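PDB 1RP3: RNA polymerase sigma factor SIGMA-28 (FliA) from Aquifex aeolicus, which probably acts as a sigma factor directing RNA polymerase to flagellar promoters, and is seen here in an inactive conformation in complex with the anti-sigma factor FlgM. Local coordinates for residues 29-34 against 201-206; 138-143 against 219-224. All coordinates share one frame; numbering follows the deposited sequence.

Interaction 1. Residues 29-34 against 201-206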
ATOM      1  N   ALA A  29       1.032   7.124  -0.136  1.00 24.42           N
ATOM      2  CA  ALA A  29       0.128   7.075  -1.278  1.00 23.34           C
ATOM      3  C   ALA A  29       0.838   6.495  -2.493  1.00 23.91           C
ATOM      4  O   ALA A  29       0.291   5.655  -3.212  1.00 25.68           O
ATOM      5  CB  ALA A  29      -0.409   8.474  -1.577  1.00 24.99           C
ATOM      6  N   THR A  30       2.093   6.889  -2.674  1.00 25.59           N
ATOM      7  CA  THR A  30       2.889   6.402  -3.792  1.00 26.22           C
ATOM      8  C   THR A  30       3.102   4.882  -3.658  1.00 28.14           C
ATOM      9  O   THR A  30       2.973   4.137  -4.626  1.00 28.60           O
ATOM     10  CB  THR A  30       4.275   7.131  -3.840  1.00 28.60           C
ATOM     11  OG1 THR A  30       4.071   8.542  -3.966  1.00 31.75           O
ATOM     12  CG2 THR A  30       5.117   6.666  -5.021  1.00 27.35           C
ATOM     13  N   ASN A  31       3.426   4.431  -2.452  1.00 31.05           N
ATOM     14  CA  ASN A  31       3.670   3.017  -2.211  1.00 32.49           C
ATOM     15  C   ASN A  31       2.428   2.162  -2.418  1.00 32.24           C
ATOM     16  O   ASN A  31       2.509   1.049  -2.955  1.00 30.60           O
ATOM     17  CB  ASN A  31       4.250   2.799  -0.822  1.00 35.49           C
ATOM     18  CG  ASN A  31       4.729   1.390  -0.620  1.00 42.82           C
ATOM     19  OD1 ASN A  31       4.220   0.678   0.240  1.00 48.90           O
ATOM     20  ND2 ASN A  31       5.693   0.960  -1.434  1.00 43.71           N
ATOM     21  N   ILE A  32       1.277   2.697  -2.020  1.00 30.22           N
ATOM     22  CA  ILE A  32       0.018   1.990  -2.194  1.00 29.78           C
ATOM     23  C   ILE A  32      -0.338   2.010  -3.680  1.00 31.28           C
ATOM     24  O   ILE A  32      -0.832   1.019  -4.210  1.00 33.15           O
ATOM     25  CB  ILE A  32      -1.102   2.617  -1.322  1.00 28.43           C
ATOM     26  CG1 ILE A  32      -0.815   2.347   0.152  1.00 27.77           C
ATOM     27  CG2 ILE A  32      -2.459   2.059  -1.666  1.00 25.09           C
ATOM     28  CD1 ILE A  32      -1.740   3.086   1.099  1.00 25.51           C
ATOM     29  N   LYS A  33      -0.010   3.110  -4.360  1.00 31.09           N
ATOM     30  CA  LYS A  33      -0.287   3.244  -5.793  1.00 30.78           C
ATOM     31  C   LYS A  33       0.355   2.140  -6.631  1.00 29.30           C
ATOM     32  O   LYS A  33      -0.134   1.805  -7.707  1.00 29.91           O
ATOM     33  CB  LYS A  33       0.161   4.612  -6.314  1.00 31.16           C
ATOM     34  CG  LYS A  33      -0.934   5.662  -6.324  1.00 33.30           C
ATOM     35  CD  LYS A  33      -1.947   5.408  -7.425  1.00 34.74           C
ATOM     36  CE  LYS A  33      -1.348   5.632  -8.807  1.00 34.13           C
ATOM     37  NZ  LYS A  33      -2.298   5.272  -9.911  1.00 30.72           N
ATOM     38  N   LYS A  34       1.439   1.560  -6.139  1.00 28.20           N
ATOM     39  CA  LYS A  34       2.109   0.492  -6.880  1.00 31.25           C
ATOM     40  C   LYS A  34       1.262  -0.779  -7.005  1.00 32.43           C
ATOM     41  O   LYS A  34       1.537  -1.639  -7.845  1.00 32.74           O
ATOM     42  CB  LYS A  34       3.442   0.141  -6.231  1.00 31.00           C
ATOM     43  CG  LYS A  34       4.484   1.239  -6.285  1.00 34.50           C
ATOM     44  CD  LYS A  34       5.721   0.805  -5.503  1.00 38.57           C
ATOM     45  CE  LYS A  34       6.876   1.772  -5.685  1.00 39.53           C
ATOM     46  NZ  LYS A  34       8.089   1.275  -4.992  1.00 39.56           N
ATOM     47  N   TYR A 201       9.115  -6.555  -0.206  1.00 39.70           N
ATOM     48  CA  TYR A 201      10.399  -6.258   0.406  1.00 42.24           C
ATOM     49  C   TYR A 201      11.231  -5.412  -0.554  1.00 42.98           C
ATOM     50  O   TYR A 201      11.907  -4.483  -0.131  1.00 44.80           O
ATOM     51  CB  TYR A 201      11.131  -7.539   0.810  1.00 45.84           C
ATOM     52  CG  TYR A 201      12.514  -7.294   1.375  1.00 48.60           C
ATOM     53  CD1 TYR A 201      12.679  -6.773   2.657  1.00 50.54           C
ATOM     54  CD2 TYR A 201      13.656  -7.558   0.615  1.00 51.01           C
ATOM     55  CE1 TYR A 201      13.948  -6.519   3.171  1.00 53.45           C
ATOM     56  CE2 TYR A 201      14.928  -7.311   1.112  1.00 52.84           C
ATOM     57  CZ  TYR A 201      15.071  -6.790   2.390  1.00 54.73           C
ATOM     58  OH  TYR A 201      16.337  -6.539   2.876  1.00 56.90           O
ATOM     59  N   GLU A 202      11.176  -5.729  -1.844  1.00 42.15           N
ATOM     60  CA  GLU A 202      11.910  -4.950  -2.837  1.00 42.11           C
ATOM     61  C   GLU A 202      11.076  -3.766  -3.342  1.00 42.06           C
ATOM     62  O   GLU A 202      11.593  -2.872  -4.002  1.00 41.47           O
ATOM     63  CB  GLU A 202      12.355  -5.827  -4.012  1.00 43.61           C
ATOM     64  CG  GLU A 202      13.224  -7.031  -3.636  1.00 44.76           C
ATOM     65  CD  GLU A 202      14.605  -6.666  -3.085  1.00 48.88           C
ATOM     66  OE1 GLU A 202      15.055  -5.504  -3.239  1.00 47.63           O
ATOM     67  OE2 GLU A 202      15.250  -7.563  -2.497  1.00 49.38           O
ATOM     68  N   GLU A 203       9.787  -3.762  -3.009  1.00 42.99           N
ATOM     69  CA  GLU A 203       8.863  -2.697  -3.396  1.00 42.69           C
ATOM     70  C   GLU A 203       8.794  -2.479  -4.907  1.00 42.60           C
ATOM     71  O   GLU A 203       8.947  -1.368  -5.414  1.00 42.92           O
ATOM     72  CB  GLU A 203       9.199  -1.401  -2.657  1.00 44.52           C
ATOM     73  CG  GLU A 203       9.093  -1.530  -1.140  1.00 47.89           C
ATOM     74  CD  GLU A 203       9.377  -0.230  -0.408  1.00 51.35           C
ATOM     75  OE1 GLU A 203      10.456   0.366  -0.617  1.00 52.26           O
ATOM     76  OE2 GLU A 203       8.513   0.195   0.384  1.00 54.98           O
ATOM     77  N   LEU A 204       8.521  -3.567  -5.616  1.00 42.50           N
ATOM     78  CA  LEU A 204       8.421  -3.539  -7.060  1.00 40.06           C
ATOM     79  C   LEU A 204       7.035  -3.901  -7.539  1.00 38.85           C
ATOM     80  O   LEU A 204       6.463  -4.875  -7.087  1.00 41.48           O
ATOM     81  CB  LEU A 204       9.427  -4.516  -7.663  1.00 39.48           C
ATOM     82  CG  LEU A 204      10.896  -4.162  -7.446  1.00 39.88           C
ATOM     83  CD1 LEU A 204      11.760  -5.228  -8.083  1.00 40.83           C
ATOM     84  CD2 LEU A 204      11.204  -2.784  -8.026  1.00 38.71           C
ATOM     85  N   PRO A 205       6.469  -3.112  -8.461  1.00 37.71           N
ATOM     86  CA  PRO A 205       5.132  -3.410  -8.982  1.00 35.87           C
ATOM     87  C   PRO A 205       5.189  -4.749  -9.721  1.00 35.75           C
ATOM     88  O   PRO A 205       6.267  -5.247 -10.051  1.00 34.37           O
ATOM     89  CB  PRO A 205       4.876  -2.253  -9.955  1.00 35.05           C
ATOM     90  CG  PRO A 205       5.689  -1.150  -9.380  1.00 35.94           C
ATOM     91  CD  PRO A 205       6.971  -1.842  -9.003  1.00 35.75           C
ATOM     92  N   ALA A 206       4.025  -5.325  -9.974  1.00 37.10           N
ATOM     93  CA  ALA A 206       3.924  -6.607 -10.654  1.00 38.02           C
ATOM     94  C   ALA A 206       4.591  -6.568 -12.026  1.00 38.40           C
ATOM     95  O   ALA A 206       5.260  -7.528 -12.418  1.00 39.62           O
ATOM     96  CB  ALA A 206       2.458  -7.004 -10.782  1.00 36.47           C
TER
HETATM   97  O   HOH W   1       6.375  -0.635   1.598  1.00 67.65           O
HETATM   98  O   HOH W   2       1.341  -3.797  -9.260  1.00 66.65           O

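Interaction 2. Residues 138-143 against 219-224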
ATOM      1  N   LYS A 138      -7.220  -4.734  -9.929  1.00 35.51           N
ATOM      2  CA  LYS A 138      -8.388  -4.690  -9.051  1.00 35.96           C
ATOM      3  C   LYS A 138      -8.496  -5.996  -8.281  1.00 36.27           C
ATOM      4  O   LYS A 138      -8.737  -5.996  -7.075  1.00 37.61           O
ATOM      5  CB  LYS A 138      -9.680  -4.462  -9.842  1.00 36.62           C
ATOM      6  CG  LYS A 138      -9.803  -3.072 -10.439  1.00 40.24           C
ATOM      7  CD  LYS A 138     -11.118  -2.891 -11.171  1.00 43.74           C
ATOM      8  CE  LYS A 138     -12.315  -2.931 -10.230  1.00 45.54           C
ATOM      9  NZ  LYS A 138     -13.599  -2.786 -10.986  1.00 45.78           N
ATOM     10  N   ILE A 139      -8.267  -7.107  -8.979  1.00 34.67           N
ATOM     11  CA  ILE A 139      -8.333  -8.428  -8.374  1.00 34.14           C
ATOM     12  C   ILE A 139      -7.320  -8.518  -7.242  1.00 34.48           C
ATOM     13  O   ILE A 139      -7.672  -8.819  -6.096  1.00 35.32           O
ATOM     14  CB  ILE A 139      -8.063  -9.543  -9.417  1.00 34.38           C
ATOM     15  CG1 ILE A 139      -9.265  -9.684 -10.352  1.00 34.19           C
ATOM     16  CG2 ILE A 139      -7.759 -10.867  -8.716  1.00 34.62           C
ATOM     17  CD1 ILE A 139      -8.974 -10.514 -11.594  1.00 35.05           C
ATOM     18  N   ASN A 140      -6.071  -8.221  -7.573  1.00 35.18           N
ATOM     19  CA  ASN A 140      -4.986  -8.234  -6.607  1.00 36.41           C
ATOM     20  C   ASN A 140      -5.200  -7.257  -5.464  1.00 34.14           C
ATOM     21  O   ASN A 140      -4.808  -7.534  -4.321  1.00 32.76           O
ATOM     22  CB  ASN A 140      -3.655  -7.951  -7.299  1.00 36.79           C
ATOM     23  CG  ASN A 140      -3.074  -9.185  -7.930  1.00 43.02           C
ATOM     24  OD1 ASN A 140      -2.915  -9.265  -9.148  1.00 45.05           O
ATOM     25  ND2 ASN A 140      -2.785 -10.183  -7.100  1.00 46.28           N
ATOM     26  N   PHE A 141      -5.836  -6.122  -5.747  1.00 34.13           N
ATOM     27  CA  PHE A 141      -6.049  -5.179  -4.665  1.00 34.43           C
ATOM     28  C   PHE A 141      -7.103  -5.674  -3.670  1.00 36.32           C
ATOM     29  O   PHE A 141      -7.006  -5.400  -2.470  1.00 37.91           O
ATOM     30  CB  PHE A 141      -6.317  -3.755  -5.144  1.00 29.97           C
ATOM     31  CG  PHE A 141      -5.994  -2.731  -4.100  1.00 30.20           C
ATOM     32  CD1 PHE A 141      -4.676  -2.518  -3.714  1.00 27.97           C
ATOM     33  CD2 PHE A 141      -7.005  -2.051  -3.428  1.00 31.22           C
ATOM     34  CE1 PHE A 141      -4.372  -1.656  -2.676  1.00 30.63           C
ATOM     35  CE2 PHE A 141      -6.703  -1.181  -2.378  1.00 30.93           C
ATOM     36  CZ  PHE A 141      -5.389  -0.985  -2.005  1.00 29.37           C
ATOM     37  N   SER A 142      -8.062  -6.456  -4.163  1.00 35.90           N
ATOM     38  CA  SER A 142      -9.097  -7.029  -3.311  1.00 37.29           C
ATOM     39  C   SER A 142      -8.450  -7.903  -2.249  1.00 35.66           C
ATOM     40  O   SER A 142      -8.891  -7.914  -1.106  1.00 34.83           O
ATOM     41  CB  SER A 142     -10.053  -7.898  -4.131  1.00 42.24           C
ATOM     42  OG  SER A 142     -10.718  -7.135  -5.117  1.00 47.76           O
ATOM     43  N   TYR A 143      -7.411  -8.641  -2.633  1.00 34.68           N
ATOM     44  CA  TYR A 143      -6.710  -9.499  -1.690  1.00 37.73           C
ATOM     45  C   TYR A 143      -5.847  -8.678  -0.748  1.00 38.61           C
ATOM     46  O   TYR A 143      -5.560  -9.096   0.372  1.00 40.30           O
ATOM     47  CB  TYR A 143      -5.887 -10.554  -2.417  1.00 39.05           C
ATOM     48  CG  TYR A 143      -6.748 -11.592  -3.111  1.00 45.50           C
ATOM     49  CD1 TYR A 143      -7.471 -12.541  -2.374  1.00 46.76           C
ATOM     50  CD2 TYR A 143      -6.878 -11.603  -4.503  1.00 45.74           C
ATOM     51  CE1 TYR A 143      -8.297 -13.474  -3.008  1.00 48.80           C
ATOM     52  CE2 TYR A 143      -7.702 -12.529  -5.145  1.00 47.77           C
ATOM     53  CZ  TYR A 143      -8.409 -13.460  -4.395  1.00 48.97           C
ATOM     54  OH  TYR A 143      -9.216 -14.380  -5.031  1.00 50.04           O
ATOM     55  N   ARG A 219       0.767 -14.090 -14.887  1.00 39.79           N
ATOM     56  CA  ARG A 219       1.364 -15.125 -14.055  1.00 41.20           C
ATOM     57  C   ARG A 219       1.794 -14.577 -12.694  1.00 41.14           C
ATOM     58  O   ARG A 219       1.537 -15.203 -11.659  1.00 41.33           O
ATOM     59  CB  ARG A 219       2.559 -15.758 -14.770  1.00 44.66           C
ATOM     60  CG  ARG A 219       3.369 -16.737 -13.927  1.00 49.03           C
ATOM     61  CD  ARG A 219       2.508 -17.871 -13.397  1.00 54.24           C
ATOM     62  NE  ARG A 219       3.301 -18.791 -12.588  1.00 59.25           N
ATOM     63  CZ  ARG A 219       2.852 -19.940 -12.091  1.00 61.24           C
ATOM     64  NH1 ARG A 219       1.599 -20.326 -12.317  1.00 62.58           N
ATOM     65  NH2 ARG A 219       3.664 -20.703 -11.368  1.00 61.08           N
ATOM     66  N   VAL A 220       2.466 -13.428 -12.692  1.00 39.31           N
ATOM     67  CA  VAL A 220       2.913 -12.832 -11.440  1.00 38.29           C
ATOM     68  C   VAL A 220       1.707 -12.469 -10.581  1.00 38.19           C
ATOM     69  O   VAL A 220       1.725 -12.642  -9.366  1.00 36.27           O
ATOM     70  CB  VAL A 220       3.810 -11.596 -11.672  1.00 39.39           C
ATOM     71  CG1 VAL A 220       4.080 -10.874 -10.354  1.00 39.49           C
ATOM     72  CG2 VAL A 220       5.122 -12.026 -12.275  1.00 35.78           C
ATOM     73  N   SER A 221       0.623 -12.075 -11.241  1.00 38.69           N
ATOM     74  CA  SER A 221      -0.607 -11.709 -10.554  1.00 39.86           C
ATOM     75  C   SER A 221      -1.315 -12.872  -9.873  1.00 40.15           C
ATOM     76  O   SER A 221      -1.787 -12.718  -8.742  1.00 39.34           O
ATOM     77  CB  SER A 221      -1.554 -10.976 -11.501  1.00 39.67           C
ATOM     78  OG  SER A 221      -1.015  -9.698 -11.805  1.00 41.15           O
ATOM     79  N   GLN A 222      -1.393 -14.029 -10.533  1.00 41.03           N
ATOM     80  CA  GLN A 222      -2.045 -15.185  -9.908  1.00 42.89           C
ATOM     81  C   GLN A 222      -1.212 -15.646  -8.709  1.00 40.33           C
ATOM     82  O   GLN A 222      -1.750 -16.018  -7.673  1.00 38.95           O
ATOM     83  CB  GLN A 222      -2.258 -16.343 -10.893  1.00 46.11           C
ATOM     84  CG  GLN A 222      -1.025 -17.188 -11.170  1.00 55.64           C
ATOM     85  CD  GLN A 222      -1.373 -18.559 -11.725  1.00 60.79           C
ATOM     86  OE1 GLN A 222      -2.200 -19.277 -11.150  1.00 64.19           O
ATOM     87  NE2 GLN A 222      -0.746 -18.931 -12.849  1.00 61.15           N
ATOM     88  N   LEU A 223       0.108 -15.582  -8.850  1.00 40.33           N
ATOM     89  CA  LEU A 223       1.011 -15.960  -7.776  1.00 40.03           C
ATOM     90  C   LEU A 223       0.883 -15.014  -6.569  1.00 40.04           C
ATOM     91  O   LEU A 223       0.957 -15.458  -5.424  1.00 38.98           O
ATOM     92  CB  LEU A 223       2.450 -16.000  -8.291  1.00 38.81           C
ATOM     93  CG  LEU A 223       2.824 -17.209  -9.166  1.00 41.40           C
ATOM     94  CD1 LEU A 223       4.261 -17.091  -9.685  1.00 41.21           C
ATOM     95  CD2 LEU A 223       2.658 -18.503  -8.375  1.00 40.83           C
ATOM     96  N   LYS A 224       0.684 -13.719  -6.836  1.00 40.68           N
ATOM     97  CA  LYS A 224       0.530 -12.706  -5.788  1.00 38.86           C
ATOM     98  C   LYS A 224      -0.815 -12.916  -5.096  1.00 38.07           C
ATOM     99  O   LYS A 224      -0.884 -12.980  -3.880  1.00 37.57           O
ATOM    100  CB  LYS A 224       0.599 -11.294  -6.391  1.00 38.42           C
ATOM    101  CG  LYS A 224       0.428 -10.146  -5.381  1.00 38.23           C
ATOM    102  CD  LYS A 224       0.434  -8.762  -6.053  1.00 33.97           C
ATOM    103  CE  LYS A 224       0.314  -7.631  -5.027  1.00 34.54           C
ATOM    104  NZ  LYS A 224       0.203  -6.295  -5.656  1.00 31.44           N
TER

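Interaction 1. Residues 29-34 against 201-206
Lys-34 meets two residues of the 201-206 turn at once, its methylenes on Pro-205 and its ammonium on the backbone of Glu-203. This is the close-packed half of the contact. CB and CG of Lys-34 both lie 4.1 Å from CG of Pro-205, and beyond CG the lysine chain runs fully extended past the proline. Its NZ then donates to the carbonyl O of Glu-203 at 2.8 Å, tilted 28° from the carbonyl plane. Glu-203 leaves the preceding helix with positive phi. OE1 of Glu-203 stays 5.1 Å from Lys-34 NZ, so the two charges could attract only at a distance. At this end a water donates to Lys-34 O and accepts from Ala-206 N, just after the N-cap position of Pro-205.

The other half is looser and wetter. The Asn-31 side chain swings CG away from its own N (chi1 -170°), and the amide comes up to the Glu-203 carboxylate, Asn-31 ND2 standing 3.4 Å from Glu-203 OE2 with the planes 52° apart. A water links them, donating to Asn-31 OD1 and, at 2.6 Å, to Glu-203 OE2.

The contact joins the end of helix 7-33, in region 2, to the region 4 turn between helices 190-201 and 206-212. Helices 42-58 and 66-85 pack against helix 7-33, while the FlgM chain reaches Asn-31 through its Phe-86 and Glu-202 through its Lys-59 and Tyr-72.

Interaction 2. Residues 138-143 against 219-224
The carbonyl O of Ser-221 accepts a hydrogen bond from ND2 of Asn-140 at 3.2 Å, an interhelical bond from a side-chain amide to the backbone of the facing helix. The N-H points almost straight at the oxygen (165°), which lies in the plane of the amide, and the C=O...N angle is 134°. Asn-140 sits where the two backbones come nearest, its CA 6.8 Å from the CA of Ser-221.

The other end of the amide presses on the serine, OD1 standing 3.2 Å from Ser-221 CB. The serine hydroxyl itself is bonded within its own helix, to Val-217 O. The methylenes of Lys-224 lie over one face of the amide. Lys-224 runs out straight from a chi1 of 179°, so that its CB and CG each lie 3.6 Å from Asn-140 ND2 and its CD 4.0 Å from Asn-140 CG. The lysine NZ is thereby carried past the asparagine to a hydrogen bond with His-35 ND1.

All three touching residues are buried between helix 129-158 of region 3 and helix 217-236 of region 4. Tyr-143 extends the interface onto Ala-225 and Leu-228, helix 92-112 packs on Ile-139, and helix 190-201 on Leu-223.

In the fold
Both contacts fasten region 4 to the rest of the sigma factor, interaction 1 to region 2 and interaction 2 mainly to region 3, with Lys-224 reaching back to His-35 of region 2, consistent with the compact inactive form bound to FlgM. Interaction 1 lies at the surface between a helix end and a turn; it relies on a charged lysine, bridging waters and a little aliphatic packing, with FlgM close by. Interaction 2 is buried between two continuous helices, without FlgM, and rests on one amide bonded to a helix carbonyl and covered by lysine methylenes. They adjoin, centres 13 Å apart: Ile-32 CG2 packs on Phe-141 CZ at 4.2 Å, and Ala-206 O on Val-220 CG1 at 4.1 Å.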